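PDB 3PZL: agmatine ureohydrolase from Thermoplasma volcanium GSS1, which probably hydrolyses agmatine to putrescine and urea, as a manganese-dependent member of the arginase family. Local coordinates for residues R223-V228 against G267-E272. Sequence-based numbering, arbitrary orientation.
Sequences RVYISV and GFDIVE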
loop_
_atom_site.group_PDB
_atom_site.type_symbol
_atom_site.label_atom_id
_atom_site.label_comp_id
_atom_site.label_asym_id
_atom_site.label_seq_id
_atom_site.Cartn_x
_atom_site.Cartn_y
_atom_site.Cartn_z
ATOM N N ARG B 223 10.728 42.945 -4.758
ATOM C CA ARG B 223 10.830 41.801 -3.870
ATOM C C ARG B 223 9.676 40.818 -4.114
ATOM O O ARG B 223 8.637 41.191 -4.692
ATOM C CB ARG B 223 10.877 42.277 -2.415
ATOM C CG ARG B 223 12.219 42.909 -2.045
ATOM C CD ARG B 223 12.017 43.936 -0.984
ATOM N NE ARG B 223 12.093 43.410 0.374
ATOM C CZ ARG B 223 11.416 43.917 1.406
ATOM N NH1 ARG B 223 10.589 44.946 1.220
ATOM N NH2 ARG B 223 11.548 43.384 2.626
ATOM N N VAL B 224 9.851 39.563 -3.706
ATOM C CA VAL B 224 8.729 38.631 -3.766
ATOM C C VAL B 224 8.549 37.738 -2.546
ATOM O O VAL B 224 9.426 37.619 -1.670
ATOM C CB VAL B 224 8.740 37.785 -5.029
ATOM C CG1 VAL B 224 8.653 38.674 -6.259
ATOM C CG2 VAL B 224 9.973 36.878 -5.089
ATOM N N TYR B 225 7.366 37.143 -2.484
ATOM C CA TYR B 225 7.096 36.034 -1.599
ATOM C C TYR B 225 6.678 34.904 -2.533
ATOM O O TYR B 225 5.879 35.120 -3.463
ATOM C CB TYR B 225 5.997 36.391 -0.579
ATOM C CG TYR B 225 5.665 35.247 0.355
ATOM C CD1 TYR B 225 4.773 34.252 -0.036
ATOM C CD2 TYR B 225 6.251 35.155 1.622
ATOM C CE1 TYR B 225 4.474 33.186 0.805
ATOM C CE2 TYR B 225 5.957 34.088 2.481
ATOM C CZ TYR B 225 5.065 33.108 2.068
ATOM O OH TYR B 225 4.739 32.028 2.860
ATOM N N ILE B 226 7.231 33.712 -2.300
ATOM C CA ILE B 226 6.962 32.568 -3.168
ATOM C C ILE B 226 6.152 31.524 -2.441
ATOM O O ILE B 226 6.580 30.983 -1.428
ATOM C CB ILE B 226 8.238 31.902 -3.694
ATOM C CG1 ILE B 226 9.219 32.952 -4.207
ATOM C CG2 ILE B 226 7.873 30.901 -4.787
ATOM C CD1 ILE B 226 10.507 32.400 -4.721
ATOM N N SER B 227 4.977 31.239 -2.975
ATOM C CA SER B 227 4.113 30.215 -2.405
ATOM C C SER B 227 3.890 29.053 -3.391
ATOM O O SER B 227 3.321 29.250 -4.487
ATOM C CB SER B 227 2.791 30.819 -2.009
ATOM O OG SER B 227 2.112 29.883 -1.225
ATOM N N VAL B 228 4.355 27.858 -3.016
ATOM C CA VAL B 228 4.273 26.704 -3.895
ATOM C C VAL B 228 3.191 25.699 -3.459
ATOM O O VAL B 228 3.348 24.964 -2.461
ATOM C CB VAL B 228 5.594 26.007 -4.002
ATOM C CG1 VAL B 228 5.526 24.986 -5.058
ATOM C CG2 VAL B 228 6.655 26.960 -4.349
ATOM N N GLY B 267 10.151 35.563 1.778
ATOM C CA GLY B 267 9.571 34.401 2.437
ATOM C C GLY B 267 9.211 33.315 1.446
ATOM O O GLY B 267 9.050 33.587 0.263
ATOM N N PHE B 268 9.054 32.097 1.942
ATOM C CA PHE B 268 8.798 30.949 1.109
ATOM C C PHE B 268 7.894 29.925 1.803
ATOM O O PHE B 268 7.933 29.778 3.021
ATOM C CB PHE B 268 10.144 30.323 0.763
ATOM C CG PHE B 268 10.069 29.191 -0.225
ATOM C CD1 PHE B 268 9.208 29.247 -1.291
ATOM C CD2 PHE B 268 10.918 28.082 -0.107
ATOM C CE1 PHE B 268 9.150 28.207 -2.223
ATOM C CE2 PHE B 268 10.873 27.027 -1.038
ATOM C CZ PHE B 268 9.985 27.092 -2.105
ATOM N N ASP B 269 7.091 29.202 1.031
ATOM C CA ASP B 269 6.327 28.091 1.583
ATOM C C ASP B 269 6.023 26.962 0.612
ATOM O O ASP B 269 6.111 27.145 -0.610
ATOM C CB ASP B 269 5.063 28.561 2.290
ATOM C CG ASP B 269 3.979 29.032 1.350
ATOM O OD1 ASP B 269 3.826 28.512 0.237
ATOM O OD2 ASP B 269 3.245 29.941 1.761
ATOM N N ILE B 270 5.707 25.788 1.170
ATOM C CA ILE B 270 5.404 24.574 0.396
ATOM C C ILE B 270 4.183 23.923 1.026
ATOM O O ILE B 270 4.166 23.726 2.229
ATOM C CB ILE B 270 6.604 23.571 0.361
ATOM C CG1 ILE B 270 7.898 24.288 -0.061
ATOM C CG2 ILE B 270 6.319 22.378 -0.572
ATOM C CD1 ILE B 270 9.184 23.534 0.220
ATOM N N VAL B 271 3.165 23.613 0.229
ATOM C CA VAL B 271 1.883 23.215 0.769
ATOM C C VAL B 271 1.093 22.261 -0.114
ATOM O O VAL B 271 1.340 22.127 -1.294
ATOM C CB VAL B 271 0.980 24.446 1.054
ATOM C CG1 VAL B 271 1.644 25.400 2.024
ATOM C CG2 VAL B 271 0.591 25.167 -0.258
ATOM N N GLU B 272 0.098 21.630 0.476
ATOM C CA GLU B 272 -0.927 20.864 -0.254
ATOM C C GLU B 272 -0.447 19.552 -0.845
ATOM O O GLU B 272 -0.966 19.139 -1.899
ATOM C CB GLU B 272 -1.628 21.688 -1.345
ATOM C CG GLU B 272 -2.447 22.851 -0.845
ATOM C CD GLU B 272 -3.754 22.417 -0.213
ATOM O OE1 GLU B 272 -4.188 21.289 -0.533
ATOM O OE2 GLU B 272 -4.351 23.175 0.604
#
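Ser-227 OG is gripped by three groups. It gives a hydrogen bond to Asp-269 OD1 at 2.6 Å, on the syn lone pair, and it also bonds to Thr-127 OG1 and to NE2 of the manganese ligand His-124. Ser-227 is therefore a second-shell residue of the metal site, and Asp-269 stands behind it and holds the serine hydroxyl. Tyr-225 OH donates to Asp-269 OD2 at 2.8 Å and comes from above the carboxylate plane. Thr-127 OG1 also bonds to OD2, so the buried carboxylate is fixed in its rotation. The tyrosine ring has CG anti to the backbone N (chi1 179°), which lays it along the sheet toward Asp-269. Gly-267 O sits over one face of this ring, 3.5 Å from Tyr-225 CD2. A leucine in place of Tyr-225 would probably leave Asp-269 OD2 without one of its two hydroxyl partners and uncover the backbone of Gly-267.

The strands 223-229 and 265-271 are parallel neighbours in the central sheet of the arginase alpha/beta fold, joined through helix 251-261 as a beta-alpha-beta crossover. Four backbone hydrogen bonds tie them, among them Ile-226 N to Gly-267 O at 3.1 Å and Val-271 N to Val-228 O at 3.0 Å.

On the face bearing Ile-226, Phe-268 and Val-228, the phenyl ring turns an edge to the other strand. Its CE1 meets Val-228 CG2 at 3.5 Å, and its CD1 lies 3.7 Å from Ile-226 CB. Leu-257, Ile-258 and Leu-261 of helix 251-261 cover this face.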